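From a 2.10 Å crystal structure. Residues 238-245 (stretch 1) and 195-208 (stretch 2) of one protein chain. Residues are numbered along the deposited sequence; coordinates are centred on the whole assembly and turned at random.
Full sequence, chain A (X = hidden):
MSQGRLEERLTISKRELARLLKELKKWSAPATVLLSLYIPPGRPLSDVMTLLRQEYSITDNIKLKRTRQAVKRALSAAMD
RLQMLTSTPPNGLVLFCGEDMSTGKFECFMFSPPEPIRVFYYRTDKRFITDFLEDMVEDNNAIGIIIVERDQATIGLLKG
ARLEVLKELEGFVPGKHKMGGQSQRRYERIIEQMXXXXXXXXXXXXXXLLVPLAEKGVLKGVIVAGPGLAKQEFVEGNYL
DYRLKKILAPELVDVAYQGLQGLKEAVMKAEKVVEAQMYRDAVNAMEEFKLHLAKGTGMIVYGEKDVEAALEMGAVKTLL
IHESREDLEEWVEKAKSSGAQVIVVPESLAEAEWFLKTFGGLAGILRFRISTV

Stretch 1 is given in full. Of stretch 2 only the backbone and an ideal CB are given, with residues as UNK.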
# COMPACT_ATOMS: atom_id res chain seq x y z
N ASN A 238 -3.15 25.86 -13.91
CA ASN A 238 -2.45 25.90 -12.62
C ASN A 238 -2.98 24.90 -11.61
O ASN A 238 -2.55 24.88 -10.45
CB ASN A 238 -2.52 27.31 -12.02
CG ASN A 238 -1.44 28.20 -12.54
OD1 ASN A 238 -0.51 27.73 -13.22
ND2 ASN A 238 -1.52 29.50 -12.23
N TYR A 239 -3.92 24.08 -12.05
CA TYR A 239 -4.67 23.21 -11.14
C TYR A 239 -3.79 22.28 -10.32
O TYR A 239 -3.98 22.14 -9.10
CB TYR A 239 -5.72 22.44 -11.93
CG TYR A 239 -6.49 23.40 -12.83
CD1 TYR A 239 -6.36 23.36 -14.21
CD2 TYR A 239 -7.31 24.39 -12.27
CE1 TYR A 239 -7.05 24.27 -15.02
CE2 TYR A 239 -8.01 25.29 -13.07
CZ TYR A 239 -7.87 25.23 -14.44
OH TYR A 239 -8.55 26.11 -15.24
N LEU A 240 -2.83 21.65 -10.98
CA LEU A 240 -2.02 20.63 -10.34
C LEU A 240 -0.82 21.27 -9.65
O LEU A 240 -0.07 22.02 -10.27
CB LEU A 240 -1.56 19.64 -11.40
CG LEU A 240 -1.26 18.21 -10.96
CD1 LEU A 240 -2.46 17.62 -10.24
CD2 LEU A 240 -0.86 17.35 -12.17
N ASP A 241 -0.65 20.97 -8.36
CA ASP A 241 0.54 21.42 -7.62
C ASP A 241 1.82 21.14 -8.42
O ASP A 241 1.97 20.08 -9.02
CB ASP A 241 0.62 20.73 -6.25
CG ASP A 241 1.80 21.23 -5.41
OD1 ASP A 241 1.56 21.86 -4.37
OD2 ASP A 241 2.97 20.98 -5.78
N TYR A 242 2.74 22.10 -8.41
CA TYR A 242 3.99 22.00 -9.15
C TYR A 242 4.83 20.77 -8.78
O TYR A 242 5.53 20.22 -9.64
CB TYR A 242 4.83 23.27 -8.97
CG TYR A 242 5.49 23.39 -7.61
CD1 TYR A 242 4.80 23.89 -6.52
CD2 TYR A 242 6.82 23.02 -7.43
CE1 TYR A 242 5.41 24.01 -5.27
CE2 TYR A 242 7.44 23.13 -6.19
CZ TYR A 242 6.73 23.62 -5.11
OH TYR A 242 7.34 23.74 -3.89
N ARG A 243 4.80 20.34 -7.51
CA ARG A 243 5.50 19.11 -7.12
C ARG A 243 5.00 17.91 -7.91
O ARG A 243 5.76 16.99 -8.19
CB ARG A 243 5.38 18.82 -5.63
CG ARG A 243 6.13 19.80 -4.76
CD ARG A 243 5.16 20.68 -4.04
NE ARG A 243 5.17 20.45 -2.61
CZ ARG A 243 4.27 20.96 -1.78
NH1 ARG A 243 4.34 20.71 -0.48
NH2 ARG A 243 3.29 21.71 -2.25
N LEU A 244 3.71 17.92 -8.25
CA LEU A 244 3.16 16.83 -9.06
C LEU A 244 3.43 17.06 -10.54
O LEU A 244 3.69 16.12 -11.31
CB LEU A 244 1.66 16.69 -8.81
CG LEU A 244 1.25 16.32 -7.38
CD1 LEU A 244 -0.23 16.00 -7.33
CD2 LEU A 244 2.07 15.14 -6.89
N LYS A 245 3.37 18.32 -10.96
CA LYS A 245 3.63 18.64 -12.34
C LYS A 245 5.03 18.15 -12.74
O LYS A 245 5.22 17.62 -13.84
CB LYS A 245 3.49 20.14 -12.57
CG LYS A 245 2.08 20.60 -12.99
CD LYS A 245 2.18 21.16 -14.42
CE LYS A 245 0.96 21.92 -14.87
NZ LYS A 245 1.02 23.34 -14.48
N UNK A 195 -16.19 24.97 -15.47
CA UNK A 195 -15.16 23.94 -15.65
C UNK A 195 -13.88 24.31 -14.91
O UNK A 195 -13.24 23.47 -14.27
CB UNK A 195 -14.86 23.73 -17.14
N UNK A 196 -13.51 25.58 -15.01
CA UNK A 196 -12.38 26.12 -14.27
C UNK A 196 -12.48 25.80 -12.77
O UNK A 196 -11.52 25.33 -12.16
CB UNK A 196 -12.29 27.63 -14.48
N UNK A 197 -13.64 26.07 -12.18
CA UNK A 197 -13.84 25.79 -10.76
C UNK A 197 -13.70 24.30 -10.45
O UNK A 197 -13.08 23.91 -9.48
CB UNK A 197 -15.22 26.29 -10.32
N UNK A 198 -14.31 23.46 -11.29
CA UNK A 198 -14.16 22.02 -11.12
C UNK A 198 -12.67 21.57 -11.21
O UNK A 198 -12.20 20.76 -10.40
CB UNK A 198 -14.99 21.30 -12.18
N UNK A 199 -11.92 22.13 -12.16
CA UNK A 199 -10.51 21.76 -12.32
C UNK A 199 -9.68 22.15 -11.12
O UNK A 199 -8.71 21.48 -10.79
CB UNK A 199 -9.93 22.41 -13.58
N UNK A 200 -10.06 23.25 -10.46
CA UNK A 200 -9.38 23.66 -9.24
C UNK A 200 -9.69 22.71 -8.09
O UNK A 200 -8.80 22.39 -7.31
CB UNK A 200 -9.78 25.09 -8.86
N UNK A 201 -10.94 22.29 -7.99
CA UNK A 201 -11.32 21.26 -7.02
C UNK A 201 -10.52 19.96 -7.26
O UNK A 201 -9.93 19.42 -6.34
CB UNK A 201 -12.82 20.98 -7.11
N UNK A 202 -10.49 19.48 -8.51
CA UNK A 202 -9.72 18.29 -8.86
C UNK A 202 -8.25 18.49 -8.53
O UNK A 202 -7.62 17.63 -7.90
CB UNK A 202 -9.89 17.95 -10.34
N UNK A 203 -7.71 19.63 -8.94
CA UNK A 203 -6.33 19.98 -8.65
C UNK A 203 -5.99 19.96 -7.18
O UNK A 203 -5.00 19.35 -6.76
CB UNK A 203 -6.02 21.37 -9.22
N UNK A 204 -6.82 20.62 -6.37
CA UNK A 204 -6.67 20.62 -4.92
C UNK A 204 -6.80 19.23 -4.29
O UNK A 204 -5.99 18.83 -3.45
CB UNK A 204 -7.71 21.56 -4.30
N UNK A 205 -7.84 18.51 -4.69
CA UNK A 205 -8.05 17.16 -4.22
C UNK A 205 -6.82 16.27 -4.55
O UNK A 205 -6.27 15.62 -3.66
CB UNK A 205 -9.32 16.58 -4.84
N UNK A 206 -6.39 16.28 -5.81
CA UNK A 206 -5.23 15.49 -6.23
C UNK A 206 -4.00 15.86 -5.41
O UNK A 206 -3.32 14.99 -4.87
CB UNK A 206 -4.95 15.70 -7.72
N UNK A 207 -3.73 17.16 -5.31
CA UNK A 207 -2.58 17.64 -4.54
C UNK A 207 -2.60 17.23 -3.06
O UNK A 207 -1.56 16.84 -2.50
CB UNK A 207 -2.51 19.17 -4.64
N UNK A 208 -3.76 17.33 -2.41
CA UNK A 208 -3.86 16.89 -1.02
C UNK A 208 -3.55 15.40 -0.86
O UNK A 208 -2.96 14.99 0.14
CB UNK A 208 -5.26 17.19 -0.48

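Stretch 2 is helical throughout, and stretch 1 packs against it. Position 195 has nothing of stretch 1 near its CB, so many residues would serve; it is V195.

At position 196 CA-to-CB runs sideways, yet the ideal CB lies 4.1 Å from Y239 OH. A hydroxyl so close invites an acceptor on a short side chain, such as Asp or Asn. The residue is D196, chi1 t, and Y239 OH donates to D196 OD2 at 2.5 Å, at the edge of the ring.

Positions 197 and 198 point away from stretch 1, which sets no preference there; they are E197 and F198.

Position 199 points toward stretch 1, its ideal CB a tight 3.5 Å from Y239 CE2. An apolar residue suits the ring, provided that its side chain turns aside beyond CB. F199, chi1 m, does this: its CB sits over the face of the Y239 ring, 3.4 Å from the centroid in a CH-pi contact, while its own ring leads away and presents an edge to that face, planes at 70°.

At position 200 CB is sideways, 4.3 Å from Y239 CD2. A long, flexible chain such as Lys, Arg, Gln or Met could lie along the tyrosine. K200 does so, its CG 3.6 Å from Y239 CD2, and its NZ forms a salt bridge with D196 OD1 at 3.1 Å. A water donates to K200 O and Y239 O, joining the backbones.

Positions 201 and 202, away and sideways, lie clear of stretch 1, so it sets no preference: K201 and V202.

Position 203 is the most restrictive. An ideal CB would fall 2.2 Å from Y239 O, a clash, and phi/psi are ordinary helical values, so the lack of room, not the backbone angles, calls for glycine. G203 lets its CA approach Y239 O to 3.2 Å in a CA-H...O contact.

Position 204 points away and 205 is out of reach, with nothing of stretch 1 within 5.5 Å of either CB, so many residues would serve; they are E204 and E205.

Position 206 points toward stretch 1, its CB 4.0 Å from L240 CD1. A small apolar residue fits, and A206 packs its CB against L240 CD1.

At position 207 CB runs sideways, 3.9 Å from D241 CB, and the D241 amide is a nearby donor. A short acceptor, Ser or Thr, would suit. S207, chi1 m, accepts from D241 N at OG (3.1 Å) and donates from OG to G203 O (2.9 Å).

Position 208 points away, unconstrained by stretch 1; it is N208.

Stretch 2 195-208: VDEFFKKVGEEASN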
# COMPACT_ATOMS: atom_id res chain seq x y z
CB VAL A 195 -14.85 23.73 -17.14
CG1 VAL A 195 -13.79 22.66 -17.32
CG2 VAL A 195 -16.12 23.37 -17.89
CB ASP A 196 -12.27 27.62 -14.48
CG ASP A 196 -11.08 28.21 -13.77
OD1 ASP A 196 -11.28 28.92 -12.76
OD2 ASP A 196 -9.93 27.96 -14.19
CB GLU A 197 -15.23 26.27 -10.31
CG GLU A 197 -15.20 27.14 -9.07
CD GLU A 197 -14.52 28.47 -9.31
OE1 GLU A 197 -13.56 28.80 -8.56
OE2 GLU A 197 -14.93 29.19 -10.25
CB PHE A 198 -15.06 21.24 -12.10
CG PHE A 198 -14.95 19.74 -11.93
CD1 PHE A 198 -15.47 19.12 -10.80
CD2 PHE A 198 -14.29 18.96 -12.90
CE1 PHE A 198 -15.36 17.75 -10.63
CE2 PHE A 198 -14.17 17.58 -12.75
CZ PHE A 198 -14.70 16.97 -11.61
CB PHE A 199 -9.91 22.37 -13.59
CG PHE A 199 -10.32 21.66 -14.84
CD1 PHE A 199 -11.04 20.46 -14.78
CD2 PHE A 199 -9.99 22.18 -16.08
CE1 PHE A 199 -11.42 19.80 -15.94
CE2 PHE A 199 -10.37 21.53 -17.25
CZ PHE A 199 -11.08 20.32 -17.18
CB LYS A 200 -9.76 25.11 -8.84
CG LYS A 200 -8.97 26.18 -9.60
CD LYS A 200 -9.65 27.57 -9.52
CE LYS A 200 -8.93 28.55 -10.45
NZ LYS A 200 -9.53 29.92 -10.46
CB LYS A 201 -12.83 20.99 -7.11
CG LYS A 201 -13.42 20.21 -5.94
CD LYS A 201 -14.88 19.83 -6.21
CE LYS A 201 -15.61 20.92 -7.00
NZ LYS A 201 -16.94 20.48 -7.57
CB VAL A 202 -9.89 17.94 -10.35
CG1 VAL A 202 -9.07 16.66 -10.74
CG2 VAL A 202 -11.37 17.77 -10.66
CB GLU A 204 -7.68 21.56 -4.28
CG GLU A 204 -7.27 23.01 -4.34
CD GLU A 204 -8.40 23.93 -3.88
OE1 GLU A 204 -9.36 23.42 -3.26
OE2 GLU A 204 -8.32 25.15 -4.16
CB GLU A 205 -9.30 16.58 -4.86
CG GLU A 205 -9.80 15.36 -4.17
CD GLU A 205 -10.13 15.63 -2.72
OE1 GLU A 205 -9.29 15.32 -1.84
OE2 GLU A 205 -11.23 16.18 -2.46
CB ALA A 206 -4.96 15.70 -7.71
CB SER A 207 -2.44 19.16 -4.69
OG SER A 207 -2.18 19.53 -6.05
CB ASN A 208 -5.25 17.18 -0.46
CG ASN A 208 -5.48 18.67 -0.22
OD1 ASN A 208 -6.61 19.10 -0.07
ND2 ASN A 208 -4.39 19.45 -0.18
O HOH W 1 -6.48 23.69 -8.19
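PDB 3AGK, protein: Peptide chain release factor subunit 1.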